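Local atomic coordinates of protein-glutamate methylesterase/protein-glutamine glutaminase (Thermotoga maritima, PDB entry 3SFT), a protein that probably demethylates specific methylglutamate residues of chemoreceptors and deamidates specific glutamines to glutamate in bacterial chemotaxis, the deposited chain being its C-terminal catalytic domain. Residues G7-I12 against P34-V39; P27-N32 against E187-L192; S59-K64 against G75-A80; L86-Q91 against D113-K118; A119-K124 against K147-T152. One frame throughout, in Å; residues are numbered along the deposited sequence.

Interaction 1 (G7-I12 against P34-V39)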
# COMPACT_ATOMS: atom_id res chain seq x y z
N GLY A 7 -3.96 16.41 -3.13
CA GLY A 7 -3.08 15.64 -2.27
C GLY A 7 -2.48 14.38 -2.87
O GLY A 7 -2.73 14.02 -4.02
N LYS A 8 -1.70 13.69 -2.04
CA LYS A 8 -1.04 12.46 -2.44
C LYS A 8 -1.72 11.24 -1.84
O LYS A 8 -2.72 11.36 -1.13
CB LYS A 8 0.42 12.51 -1.99
CG LYS A 8 1.16 13.75 -2.48
CD LYS A 8 2.64 13.67 -2.23
CE LYS A 8 3.34 14.91 -2.78
NZ LYS A 8 4.82 14.80 -2.72
N ILE A 9 -1.20 10.07 -2.18
CA ILE A 9 -1.72 8.81 -1.66
C ILE A 9 -0.56 7.83 -1.49
O ILE A 9 0.42 7.86 -2.24
CB ILE A 9 -2.79 8.18 -2.59
CG1 ILE A 9 -3.52 7.06 -1.85
CG2 ILE A 9 -2.15 7.67 -3.88
CD1 ILE A 9 -4.61 6.40 -2.67
N VAL A 10 -0.64 7.00 -0.46
CA VAL A 10 0.38 6.01 -0.20
C VAL A 10 -0.27 4.63 -0.32
O VAL A 10 -1.27 4.35 0.32
CB VAL A 10 0.99 6.17 1.21
CG1 VAL A 10 2.07 5.12 1.43
CG2 VAL A 10 1.56 7.58 1.37
N VAL A 11 0.26 3.81 -1.22
CA VAL A 11 -0.25 2.47 -1.42
C VAL A 11 0.89 1.53 -1.03
O VAL A 11 1.98 1.60 -1.60
CB VAL A 11 -0.67 2.23 -2.88
CG1 VAL A 11 -1.16 0.80 -3.07
CG2 VAL A 11 -1.76 3.22 -3.28
N ILE A 12 0.62 0.69 -0.04
CA ILE A 12 1.60 -0.26 0.47
C ILE A 12 1.22 -1.69 0.12
O ILE A 12 0.06 -2.09 0.29
CB ILE A 12 1.70 -0.19 2.02
CG1 ILE A 12 1.93 1.26 2.46
CG2 ILE A 12 2.80 -1.11 2.52
CD1 ILE A 12 2.18 1.42 3.96
N PRO A 34 -1.44 13.96 6.22
CA PRO A 34 -2.21 14.50 5.09
C PRO A 34 -2.57 13.62 3.90
O PRO A 34 -3.32 14.05 3.02
CB PRO A 34 -1.36 15.69 4.66
CG PRO A 34 0.02 15.19 4.89
CD PRO A 34 -0.08 14.54 6.25
N ALA A 35 -2.05 12.40 3.84
CA ALA A 35 -2.37 11.52 2.71
C ALA A 35 -3.00 10.22 3.17
O ALA A 35 -2.56 9.63 4.15
CB ALA A 35 -1.11 11.23 1.90
N PRO A 36 -4.07 9.78 2.49
CA PRO A 36 -4.69 8.52 2.90
C PRO A 36 -3.72 7.38 2.60
O PRO A 36 -2.90 7.49 1.69
CB PRO A 36 -5.93 8.45 2.00
CG PRO A 36 -5.54 9.26 0.80
CD PRO A 36 -4.81 10.42 1.39
N ILE A 37 -3.75 6.33 3.42
CA ILE A 37 -2.86 5.19 3.21
C ILE A 37 -3.68 3.94 2.93
O ILE A 37 -4.68 3.68 3.60
CB ILE A 37 -1.96 4.95 4.44
CG1 ILE A 37 -1.11 6.19 4.73
CG2 ILE A 37 -1.06 3.73 4.22
CD1 ILE A 37 -0.26 6.08 5.96
N VAL A 38 -3.28 3.20 1.90
CA VAL A 38 -3.95 1.96 1.51
C VAL A 38 -2.96 0.81 1.64
O VAL A 38 -1.84 0.88 1.13
CB VAL A 38 -4.47 2.03 0.06
CG1 VAL A 38 -5.18 0.74 -0.31
CG2 VAL A 38 -5.41 3.22 -0.11
N VAL A 39 -3.36 -0.23 2.35
CA VAL A 39 -2.49 -1.38 2.54
C VAL A 39 -3.09 -2.65 1.95
O VAL A 39 -4.21 -3.02 2.29
CB VAL A 39 -2.20 -1.63 4.05
CG1 VAL A 39 -1.35 -2.89 4.23
CG2 VAL A 39 -1.49 -0.43 4.66
O HOH W 1 -1.39 14.49 0.54

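Interaction 2 (P27-N32 against E187-L192)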
# COMPACT_ATOMS: atom_id res chain seq x y z
N PRO A 27 2.38 2.70 13.09
CA PRO A 27 2.32 3.29 14.43
C PRO A 27 3.17 4.55 14.59
O PRO A 27 2.96 5.32 15.52
CB PRO A 27 2.85 2.16 15.32
CG PRO A 27 2.46 0.92 14.57
CD PRO A 27 2.84 1.30 13.16
N ASN A 28 4.12 4.76 13.68
CA ASN A 28 5.02 5.91 13.75
C ASN A 28 4.64 7.08 12.83
O ASN A 28 5.50 7.88 12.45
CB ASN A 28 6.46 5.47 13.51
CG ASN A 28 6.91 4.38 14.48
OD1 ASN A 28 7.55 3.40 14.09
ND2 ASN A 28 6.57 4.55 15.75
N LEU A 29 3.37 7.16 12.46
CA LEU A 29 2.88 8.24 11.62
C LEU A 29 1.91 9.08 12.45
O LEU A 29 1.12 8.54 13.23
CB LEU A 29 2.20 7.70 10.36
CG LEU A 29 3.14 7.04 9.34
CD1 LEU A 29 2.34 6.44 8.20
CD2 LEU A 29 4.14 8.05 8.82
N PRO A 30 1.95 10.41 12.28
CA PRO A 30 1.07 11.32 13.03
C PRO A 30 -0.40 11.19 12.66
O PRO A 30 -0.74 10.82 11.53
CB PRO A 30 1.62 12.69 12.66
CG PRO A 30 2.08 12.49 11.24
CD PRO A 30 2.78 11.16 11.32
N LYS A 31 -1.27 11.51 13.62
CA LYS A 31 -2.71 11.46 13.42
C LYS A 31 -3.14 12.36 12.26
O LYS A 31 -4.08 12.04 11.53
CB LYS A 31 -3.43 11.88 14.70
CG LYS A 31 -4.94 11.84 14.63
CD LYS A 31 -5.57 12.29 15.94
CE LYS A 31 -7.09 12.25 15.86
NZ LYS A 31 -7.73 12.74 17.11
N ASN A 32 -2.43 13.47 12.07
CA ASN A 32 -2.74 14.42 11.01
C ASN A 32 -2.01 14.18 9.67
O ASN A 32 -1.87 15.11 8.87
CB ASN A 32 -2.49 15.86 11.49
CG ASN A 32 -1.02 16.16 11.72
OD1 ASN A 32 -0.16 15.28 11.59
ND2 ASN A 32 -0.72 17.41 12.07
N GLU A 187 9.59 7.98 8.35
CA GLU A 187 10.30 9.25 8.30
C GLU A 187 10.36 9.78 6.88
O GLU A 187 10.17 10.97 6.65
CB GLU A 187 11.71 9.09 8.88
CG GLU A 187 11.71 8.44 10.28
CD GLU A 187 13.09 8.07 10.81
OE1 GLU A 187 13.19 7.80 12.02
OE2 GLU A 187 14.06 8.02 10.02
N LYS A 188 10.61 8.88 5.93
CA LYS A 188 10.68 9.27 4.53
C LYS A 188 9.30 9.71 4.04
O LYS A 188 9.18 10.71 3.32
CB LYS A 188 11.21 8.11 3.68
CG LYS A 188 11.31 8.40 2.19
CD LYS A 188 12.14 9.65 1.89
CE LYS A 188 13.59 9.49 2.29
NZ LYS A 188 14.39 10.69 1.90
N LEU A 189 8.25 8.99 4.45
CA LEU A 189 6.88 9.33 4.06
C LEU A 189 6.51 10.72 4.56
O LEU A 189 5.93 11.52 3.82
CB LEU A 189 5.88 8.29 4.58
CG LEU A 189 5.93 6.90 3.92
CD1 LEU A 189 4.87 5.98 4.54
CD2 LEU A 189 5.71 7.04 2.42
N ILE A 190 6.86 11.01 5.81
CA ILE A 190 6.57 12.30 6.42
C ILE A 190 7.22 13.45 5.65
O ILE A 190 6.63 14.53 5.53
CB ILE A 190 7.00 12.32 7.92
CG1 ILE A 190 6.06 11.43 8.73
CG2 ILE A 190 6.97 13.76 8.48
CD1 ILE A 190 6.52 11.19 10.14
N GLU A 191 8.41 13.24 5.10
CA GLU A 191 9.06 14.30 4.35
C GLU A 191 8.66 14.38 2.87
O GLU A 191 8.86 15.40 2.22
CB GLU A 191 10.58 14.30 4.54
CG GLU A 191 11.29 12.99 4.25
CD GLU A 191 12.79 13.07 4.54
OE1 GLU A 191 13.17 13.41 5.68
OE2 GLU A 191 13.59 12.80 3.62
N LEU A 192 8.06 13.31 2.35
CA LEU A 192 7.63 13.31 0.95
C LEU A 192 6.25 13.95 0.76
O LEU A 192 5.98 14.54 -0.28
CB LEU A 192 7.61 11.90 0.37
CG LEU A 192 8.94 11.15 0.16
CD1 LEU A 192 8.65 9.81 -0.48
CD2 LEU A 192 9.88 11.96 -0.71

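Interaction 3 (S59-K64 against G75-A80)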
# COMPACT_ATOMS: atom_id res chain seq x y z
N SER A 59 -1.68 2.66 16.74
CA SER A 59 -1.49 3.86 15.92
C SER A 59 -2.40 5.04 16.25
O SER A 59 -3.48 4.88 16.82
CB SER A 59 -1.68 3.51 14.44
OG SER A 59 -0.93 2.36 14.07
N GLU A 60 -1.95 6.24 15.88
CA GLU A 60 -2.73 7.45 16.08
C GLU A 60 -3.72 7.58 14.93
O GLU A 60 -4.81 8.12 15.09
CB GLU A 60 -1.82 8.68 16.16
CG GLU A 60 -1.13 8.84 17.51
CD GLU A 60 -2.13 8.88 18.67
OE1 GLU A 60 -2.88 9.86 18.78
OE2 GLU A 60 -2.15 7.91 19.46
N LEU A 61 -3.33 7.07 13.76
CA LEU A 61 -4.18 7.08 12.58
C LEU A 61 -5.29 6.05 12.79
O LEU A 61 -5.10 5.08 13.53
CB LEU A 61 -3.38 6.70 11.32
CG LEU A 61 -2.33 7.68 10.79
CD1 LEU A 61 -1.44 6.98 9.77
CD2 LEU A 61 -3.00 8.90 10.18
N THR A 62 -6.43 6.25 12.14
CA THR A 62 -7.53 5.30 12.27
C THR A 62 -7.35 4.20 11.22
O THR A 62 -7.40 4.46 10.02
CB THR A 62 -8.89 5.99 12.08
OG1 THR A 62 -9.04 7.02 13.06
CG2 THR A 62 -10.03 4.98 12.24
N VAL A 63 -7.13 2.98 11.69
CA VAL A 63 -6.93 1.84 10.80
C VAL A 63 -8.18 0.98 10.73
O VAL A 63 -8.69 0.51 11.75
CB VAL A 63 -5.74 0.97 11.25
CG1 VAL A 63 -5.47 -0.12 10.23
CG2 VAL A 63 -4.49 1.83 11.46
N LYS A 64 -8.65 0.75 9.52
CA LYS A 64 -9.85 -0.04 9.31
C LYS A 64 -9.77 -0.76 7.98
O LYS A 64 -8.88 -0.49 7.17
CB LYS A 64 -11.10 0.86 9.32
CG LYS A 64 -11.15 1.86 8.16
CD LYS A 64 -12.34 2.82 8.27
CE LYS A 64 -13.66 2.10 8.09
NZ LYS A 64 -13.78 1.51 6.74
N GLY A 75 -5.79 10.64 7.13
CA GLY A 75 -5.95 10.33 8.54
C GLY A 75 -6.40 8.89 8.75
O GLY A 75 -6.58 8.46 9.89
N PHE A 76 -6.58 8.15 7.66
CA PHE A 76 -7.00 6.75 7.72
C PHE A 76 -6.01 5.83 7.01
O PHE A 76 -5.30 6.24 6.09
CB PHE A 76 -8.37 6.57 7.05
CG PHE A 76 -9.51 7.17 7.80
CD1 PHE A 76 -10.29 6.40 8.66
CD2 PHE A 76 -9.85 8.52 7.63
CE1 PHE A 76 -11.38 6.94 9.34
CE2 PHE A 76 -10.94 9.08 8.31
CZ PHE A 76 -11.71 8.29 9.16
N VAL A 77 -5.99 4.57 7.45
CA VAL A 77 -5.16 3.53 6.87
C VAL A 77 -6.16 2.42 6.56
O VAL A 77 -6.82 1.89 7.46
CB VAL A 77 -4.07 3.05 7.87
CG1 VAL A 77 -3.23 1.93 7.24
CG2 VAL A 77 -3.17 4.21 8.25
N TYR A 78 -6.33 2.14 5.28
CA TYR A 78 -7.29 1.13 4.84
C TYR A 78 -6.64 -0.20 4.45
O TYR A 78 -5.75 -0.24 3.61
CB TYR A 78 -8.10 1.66 3.65
CG TYR A 78 -8.75 3.00 3.88
CD1 TYR A 78 -10.02 3.10 4.46
CD2 TYR A 78 -8.11 4.18 3.50
CE1 TYR A 78 -10.63 4.33 4.65
CE2 TYR A 78 -8.71 5.42 3.68
CZ TYR A 78 -9.97 5.49 4.26
OH TYR A 78 -10.57 6.71 4.44
N ILE A 79 -7.10 -1.28 5.08
CA ILE A 79 -6.59 -2.62 4.80
C ILE A 79 -7.53 -3.27 3.78
O ILE A 79 -8.74 -3.31 3.99
CB ILE A 79 -6.58 -3.51 6.08
CG1 ILE A 79 -5.80 -2.83 7.22
CG2 ILE A 79 -6.01 -4.87 5.77
CD1 ILE A 79 -4.40 -2.36 6.86
N ALA A 80 -6.98 -3.76 2.67
CA ALA A 80 -7.80 -4.40 1.64
C ALA A 80 -8.43 -5.70 2.17
O ALA A 80 -7.74 -6.53 2.74
CB ALA A 80 -6.97 -4.67 0.39

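Interaction 4 (L86-Q91 against D113-K118)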
# COMPACT_ATOMS: atom_id res chain seq x y z
N LEU A 86 -8.89 -4.54 -4.58
CA LEU A 86 -9.34 -3.23 -4.12
C LEU A 86 -9.06 -2.14 -5.15
O LEU A 86 -7.90 -1.77 -5.38
CB LEU A 86 -8.67 -2.89 -2.79
CG LEU A 86 -9.08 -1.56 -2.15
CD1 LEU A 86 -10.57 -1.58 -1.82
CD2 LEU A 86 -8.25 -1.32 -0.89
N GLY A 87 -10.12 -1.63 -5.77
CA GLY A 87 -9.95 -0.58 -6.75
C GLY A 87 -10.20 0.79 -6.17
O GLY A 87 -10.64 0.93 -5.03
N LEU A 88 -9.83 1.81 -6.94
CA LEU A 88 -10.04 3.21 -6.58
C LEU A 88 -10.62 3.90 -7.80
O LEU A 88 -10.24 3.59 -8.93
CB LEU A 88 -8.73 3.90 -6.17
CG LEU A 88 -8.19 3.61 -4.77
CD1 LEU A 88 -7.28 2.40 -4.80
CD2 LEU A 88 -7.43 4.82 -4.27
N LYS A 89 -11.58 4.79 -7.58
CA LYS A 89 -12.21 5.52 -8.68
C LYS A 89 -12.43 6.97 -8.29
O LYS A 89 -12.75 7.28 -7.14
CB LYS A 89 -13.54 4.87 -9.07
CG LYS A 89 -14.57 4.82 -7.95
CD LYS A 89 -15.78 3.98 -8.32
CE LYS A 89 -16.70 3.78 -7.12
NZ LYS A 89 -17.79 2.81 -7.41
N ALA A 90 -12.19 7.86 -9.24
CA ALA A 90 -12.37 9.29 -9.02
C ALA A 90 -13.75 9.71 -9.50
O ALA A 90 -14.15 9.40 -10.62
CB ALA A 90 -11.29 10.08 -9.75
N GLN A 91 -14.50 10.38 -8.62
CA GLN A 91 -15.85 10.83 -8.96
C GLN A 91 -16.09 12.20 -8.35
O GLN A 91 -15.97 12.37 -7.13
CB GLN A 91 -16.90 9.84 -8.43
CG GLN A 91 -16.96 8.50 -9.17
CD GLN A 91 -17.88 7.49 -8.50
OE1 GLN A 91 -17.84 7.31 -7.29
NE2 GLN A 91 -18.71 6.83 -9.30
N ASP A 113 -0.82 -4.95 -7.23
CA ASP A 113 -0.69 -4.45 -8.61
C ASP A 113 -1.99 -3.79 -9.09
O ASP A 113 -1.96 -2.75 -9.75
CB ASP A 113 -0.31 -5.58 -9.58
CG ASP A 113 1.18 -5.89 -9.59
OD1 ASP A 113 1.97 -5.08 -9.05
OD2 ASP A 113 1.55 -6.95 -10.13
N PHE A 114 -3.12 -4.40 -8.75
CA PHE A 114 -4.43 -3.86 -9.14
C PHE A 114 -4.69 -2.50 -8.49
O PHE A 114 -5.10 -1.55 -9.17
CB PHE A 114 -5.55 -4.84 -8.77
CG PHE A 114 -6.90 -4.44 -9.30
CD1 PHE A 114 -7.40 -5.01 -10.48
CD2 PHE A 114 -7.69 -3.51 -8.64
CE1 PHE A 114 -8.65 -4.65 -10.97
CE2 PHE A 114 -8.94 -3.14 -9.12
CZ PHE A 114 -9.42 -3.72 -10.29
N THR A 115 -4.46 -2.40 -7.18
CA THR A 115 -4.67 -1.15 -6.46
C THR A 115 -3.75 -0.03 -6.96
O THR A 115 -4.19 1.12 -7.11
CB THR A 115 -4.48 -1.34 -4.94
OG1 THR A 115 -5.44 -2.31 -4.46
CG2 THR A 115 -4.70 -0.03 -4.19
N LEU A 116 -2.49 -0.36 -7.21
CA LEU A 116 -1.52 0.61 -7.70
C LEU A 116 -1.86 1.09 -9.11
O LEU A 116 -1.66 2.25 -9.43
CB LEU A 116 -0.11 0.02 -7.66
CG LEU A 116 0.52 -0.03 -6.26
CD1 LEU A 116 1.69 -1.00 -6.22
CD2 LEU A 116 0.97 1.36 -5.87
N ASP A 117 -2.37 0.18 -9.93
CA ASP A 117 -2.76 0.52 -11.30
C ASP A 117 -3.82 1.61 -11.22
O ASP A 117 -3.71 2.64 -11.89
CB ASP A 117 -3.33 -0.72 -12.00
CG ASP A 117 -3.89 -0.41 -13.39
OD1 ASP A 117 -3.27 0.38 -14.13
OD2 ASP A 117 -4.95 -0.97 -13.74
N LYS A 118 -4.83 1.39 -10.39
CA LYS A 118 -5.90 2.36 -10.22
C LYS A 118 -5.42 3.65 -9.57
O LYS A 118 -5.68 4.73 -10.09
CB LYS A 118 -7.06 1.75 -9.43
CG LYS A 118 -7.75 0.61 -10.15
CD LYS A 118 -8.15 1.02 -11.57
CE LYS A 118 -8.80 -0.13 -12.32
NZ LYS A 118 -7.91 -1.31 -12.41
O HOH W 2 -5.90 -5.05 -4.88

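Interaction 5 (A119-K124 against K147-T152)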
# COMPACT_ATOMS: atom_id res chain seq x y z
N ALA A 119 -4.67 3.54 -8.47
CA ALA A 119 -4.16 4.73 -7.76
C ALA A 119 -3.28 5.62 -8.63
O ALA A 119 -3.46 6.83 -8.66
CB ALA A 119 -3.41 4.33 -6.50
N ALA A 120 -2.35 5.00 -9.35
CA ALA A 120 -1.43 5.73 -10.22
C ALA A 120 -2.15 6.53 -11.30
O ALA A 120 -1.80 7.68 -11.58
CB ALA A 120 -0.45 4.77 -10.85
N GLU A 121 -3.16 5.92 -11.91
CA GLU A 121 -3.92 6.57 -12.97
C GLU A 121 -4.67 7.81 -12.45
O GLU A 121 -4.84 8.78 -13.19
CB GLU A 121 -4.90 5.57 -13.57
CG GLU A 121 -5.22 5.80 -15.04
CD GLU A 121 -5.86 4.58 -15.70
OE1 GLU A 121 -5.47 3.44 -15.37
OE2 GLU A 121 -6.76 4.77 -16.55
N ILE A 122 -5.08 7.77 -11.19
CA ILE A 122 -5.81 8.87 -10.57
C ILE A 122 -4.89 9.94 -9.99
O ILE A 122 -5.03 11.12 -10.31
CB ILE A 122 -6.73 8.37 -9.42
CG1 ILE A 122 -7.80 7.43 -9.97
CG2 ILE A 122 -7.38 9.55 -8.71
CD1 ILE A 122 -8.69 6.83 -8.89
N TYR A 123 -3.97 9.52 -9.13
CA TYR A 123 -3.04 10.44 -8.48
C TYR A 123 -1.79 10.80 -9.28
O TYR A 123 -1.13 11.80 -8.98
CB TYR A 123 -2.65 9.90 -7.10
CG TYR A 123 -3.80 9.88 -6.11
CD1 TYR A 123 -3.97 10.91 -5.19
CD2 TYR A 123 -4.71 8.82 -6.10
CE1 TYR A 123 -5.03 10.89 -4.27
CE2 TYR A 123 -5.77 8.79 -5.20
CZ TYR A 123 -5.92 9.82 -4.29
OH TYR A 123 -6.96 9.79 -3.39
N LYS A 124 -1.46 10.00 -10.28
CA LYS A 124 -0.29 10.23 -11.13
C LYS A 124 1.01 10.54 -10.37
O LYS A 124 1.42 9.75 -9.52
CB LYS A 124 -0.60 11.30 -12.19
CG LYS A 124 -1.66 10.86 -13.19
CD LYS A 124 -1.83 11.86 -14.32
CE LYS A 124 -2.83 11.38 -15.36
NZ LYS A 124 -4.21 11.32 -14.81
N LYS A 147 5.80 4.70 -11.64
CA LYS A 147 6.90 5.43 -12.25
C LYS A 147 6.50 6.02 -13.60
O LYS A 147 6.88 7.14 -13.93
CB LYS A 147 8.15 4.55 -12.39
CG LYS A 147 8.77 4.10 -11.07
CD LYS A 147 8.99 5.26 -10.09
CE LYS A 147 9.80 6.39 -10.71
NZ LYS A 147 10.01 7.48 -9.73
N PHE A 148 5.71 5.26 -14.37
CA PHE A 148 5.24 5.72 -15.68
C PHE A 148 4.48 7.05 -15.54
O PHE A 148 4.53 7.89 -16.43
CB PHE A 148 4.33 4.65 -16.32
CG PHE A 148 3.83 5.01 -17.70
CD1 PHE A 148 4.63 4.79 -18.82
CD2 PHE A 148 2.57 5.59 -17.87
CE1 PHE A 148 4.17 5.12 -20.10
CE2 PHE A 148 2.11 5.93 -19.14
CZ PHE A 148 2.91 5.70 -20.26
N TYR A 149 3.80 7.23 -14.41
CA TYR A 149 3.04 8.45 -14.15
C TYR A 149 3.79 9.49 -13.31
O TYR A 149 3.20 10.45 -12.82
CB TYR A 149 1.70 8.12 -13.51
CG TYR A 149 0.69 7.57 -14.49
CD1 TYR A 149 0.21 8.36 -15.53
CD2 TYR A 149 0.23 6.26 -14.39
CE1 TYR A 149 -0.71 7.87 -16.45
CE2 TYR A 149 -0.69 5.75 -15.30
CZ TYR A 149 -1.15 6.56 -16.33
OH TYR A 149 -2.06 6.07 -17.24
N GLY A 150 5.10 9.30 -13.14
CA GLY A 150 5.89 10.26 -12.38
C GLY A 150 5.79 10.16 -10.87
O GLY A 150 6.24 11.05 -10.16
N GLY A 151 5.20 9.07 -10.38
CA GLY A 151 5.09 8.87 -8.94
C GLY A 151 6.41 8.48 -8.31
O GLY A 151 7.45 8.42 -8.98
N THR A 152 6.37 8.15 -7.02
CA THR A 152 7.55 7.78 -6.25
C THR A 152 7.42 6.37 -5.67
O THR A 152 6.35 5.99 -5.19
CB THR A 152 7.78 8.80 -5.11
OG1 THR A 152 8.03 10.10 -5.67
CG2 THR A 152 8.95 8.39 -4.23

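Interaction 1 (G7-I12 against P34-V39)
Ile-12 and Val-39 lie side by side and point the same way, CB of Ile-12 being 4.1 Å from CG2 of Val-39, on neighbouring parallel strands of a beta-alpha-beta unit. The unit runs through strand 9-14, helix 18-22 and strand 37-41, in the parallel sheet of the modified doubly wound methylesterase domain. The axes of 9-12 and 37-39 approach to 4.7 Å and diverge by 13°.

Val-10, Ile-12, Ile-37 and Val-39 share one face of the sheet. Here Ile-12 crosses Ile-37 at a slant, its CD1 4.0 Å from CG2 of Ile-37. CG1 of Ile-12 stands beside its own backbone N (chi1 -52°) and CD1 extends anti to CA (chi2 -174°), which puts this methyl within touch of both Ile-37 and Val-39.

Ile-9, Val-11 and Val-38 occupy the other face, where Leu-116 and Tyr-123 of helix 112-123 pack over Val-11 and Ile-9. Ile-9 meets the Pro-36 ring at about a right angle, CG1 to CG 4.0 Å, while its CD1 touches CG2 of Val-38.

Three nearly straight backbone bonds tie the pair: Val-10 N to Pro-36 O, Val-38 N to Val-10 O, and Ile-12 N to Val-38 O, the last being the shortest. Where the chains enter the sheet, water 1 accepts from Lys-8 N at 2.7 Å and donates a weak bond to Pro-34 O at 3.2 Å.

Interaction 2 (P27-N32 against E187-L192)
The puckered ring of Pro-30 meets the helix through one corner: its CD lies 3.9 Å from CD1 of Ile-190, and the two side chains reach toward each other tip to tip. CG1 of Ile-190 stands a little farther from the same CD. A flat group, the peptide carbonyl of Asn-28, comes near the same methyl, its O 4.2 Å from CD1 of Ile-190. On the helix, the carboxylate of Glu-191 is held by a salt bridge to Lys-188, whose NZ approaches OE2 on the anti side at 2.8 Å.

Leu-29 supplies the buried half of the contact. It and Ile-190 slide past each other in opposite directions, CD2 of Leu-29 lying 3.9 Å from CG1 of Ile-190. In Ile-190, CG1 stands beside the backbone N (chi1 -70°), and it is this branch that faces the loop. The other methyl of Leu-29, CD1, has a longer contact of 4.5 Å with CD1 of Leu-189.

These residues join the C-terminal helix 185-192, which packs on the parallel sheet through Leu-189 on Ile-128 and Ile-154, to the loop after helix 18-22. That loop belongs to the connection of the beta-alpha-beta unit between strands 9-14 and 37-41. No hydrogen bond crosses between the segments, and the joint is one of van der Waals packing, chiefly between apolar side chains. Leu-189 also touches Phe-33, while Leu-29 rests on Leu-61 and Ile-37. At the end of the helix, Leu-192 O accepts a hydrogen bond from NZ of Lys-8.

Interaction 3 (S59-K64 against G75-A80)
Leu-61 and Val-77 cross at about a right angle on the tightly packed side of this contact, with CD1 of Leu-61 only 3.6 Å from CG2 of Val-77. Val-63 lies alongside Val-77, its CG2 3.8 Å from CB of Val-77, and its CG1 reaches CG1 of Ile-79. Helix 48-58 covers this face, placing Leu-55 on Val-63 and Ala-52 on Ile-79.

Strand 62-65 is the outermost strand of the parallel sheet at this end, and four backbone bonds stitch it to strand 76-79: Thr-62 N to Gly-75 O, Val-77 N to Thr-62 O, Lys-64 N to Val-77 O, and Ile-79 N to Lys-64 O. Gly-75 turns into the strand with phi 89°, where any CB would jam against the preceding carbonyl O, and its CA is 3.7 Å from CD2 of Leu-61.

The opposite face is more open to solvent. Thr-62 and Phe-76 run side by side, with CB of Thr-62 3.7 Å from CD1 of Phe-76. Lys-64 brings CD to 4.1 Å from the same ring atom, and its CG, set between backbone N and carbonyl carbon (chi1 65°), lies at the same distance from CD1 of Tyr-78. An alanine in place of Phe-76 would probably leave CB of Thr-62 and CD of Lys-64 without the ring beside them.

Beyond this apolar stretch the Lys-64 chain bends, and NZ forms salt bridges with Glu-67 and Glu-70. Lys-64 thus divides its chemistry, its methylenes against two rings and its charge between two carboxylates, which would be expected to favour the protonated amine.

Interaction 4 (L86-Q91 against D113-K118)
Thr-115 and Leu-86 make the one direct hydrogen bond between residues 86-91 of the hairpin strand and 113-118 of helix 112-123, whose local axes run only 7° from parallel and 6.9 Å apart. OG1 of Thr-115 donates to Leu-86 O at 2.7 Å, in the carbonyl plane and on a lone pair (C=O...donor angle 137°). Having OG1 beside its own backbone N (chi1 -60°) lets the hydroxyl also accept from water 2 at 2.8 Å, and that water in turn accepts from Leu-86 N. A valine in place of Thr-115 would probably leave Leu-86 O without this donor and water 2 without its acceptor.

The aromatic contact is made by the Phe-114 rim. CE2 lies 3.6 Å from CA of Gly-87, which sits at the ring edge together with Leu-86 O. Over one face stands NZ of Lys-118, 3.5 Å above the plane and offset toward the rim. Phe-114 also meets the His-85 ring, and Asp-113 N bonds to OD1 of Asp-138, a predicted active-site residue.

Van der Waals packing makes up the rest: CD1 of Leu-88 meets CG2 of Thr-115 at 3.6 Å, and CB of Lys-118 lies against the Leu-88 backbone.

Gly-87 and Lys-89 form backbone bonds with the hairpin partner strand 94-100. Leu-86, a buried residue, by contrast has its N met by water 2 and its O by the threonine hydroxyl.

Interaction 5 (A119-K124 against K147-T152)
The C-terminal ends of helices 112-123 and 140-148 meet here, through Lys-124 and Tyr-149, the first residues to leave helical geometry. The second helix closes in a Schellman motif with Gly-150, at positive phi, as C-prime residue: Gly-150 N bonds to Lys-147 O, and Gly-151 N to Val-146 O.

Tyr-149 carries the contact. CA of Glu-121 lies over one face of its ring, 4.1 Å from CE2, and CD2 of the preceding Phe-148 stands over the centre of the opposite face, 4.0 Å above the plane. Glu-121 extends beside the ring, its carboxylate turned 21° from the ring plane and its CG 3.9 Å from OH of Tyr-149. CB of Ala-120 touches CD2 of the ring at 3.9 Å, while Lys-124 crosses the tyrosine at a slant, its CG 3.9 Å from CD1.

Lys-124 folds back at chi4 (67°) to give NZ a 3.1 Å bond to Glu-121 O, within its own segment. Since no hydrogen bond crosses the contact, the two helix ends are held together here by van der Waals packing, mostly round the Tyr-149 ring.

From the N terminus, interaction 1 is the first to close, joining strands 9-14 and 37-41 round the loop that holds residues 27-32. Because that loop packs on helix 185-192, interaction 2 crosses interaction 1 and ties the C-terminal helix back to the connection between the first two strands. Interactions 3, 4 and 5 follow one another in series, all nested inside the long loop closed by interaction 2. Interaction 3 extends the sheet of interaction 1, since strands 37-41 and 76-79 are neighbours. Interactions 4 and 5 share helix 112-123, which links the 85-91 hairpin to the end of helix 140-148 and packs over strand 9-14.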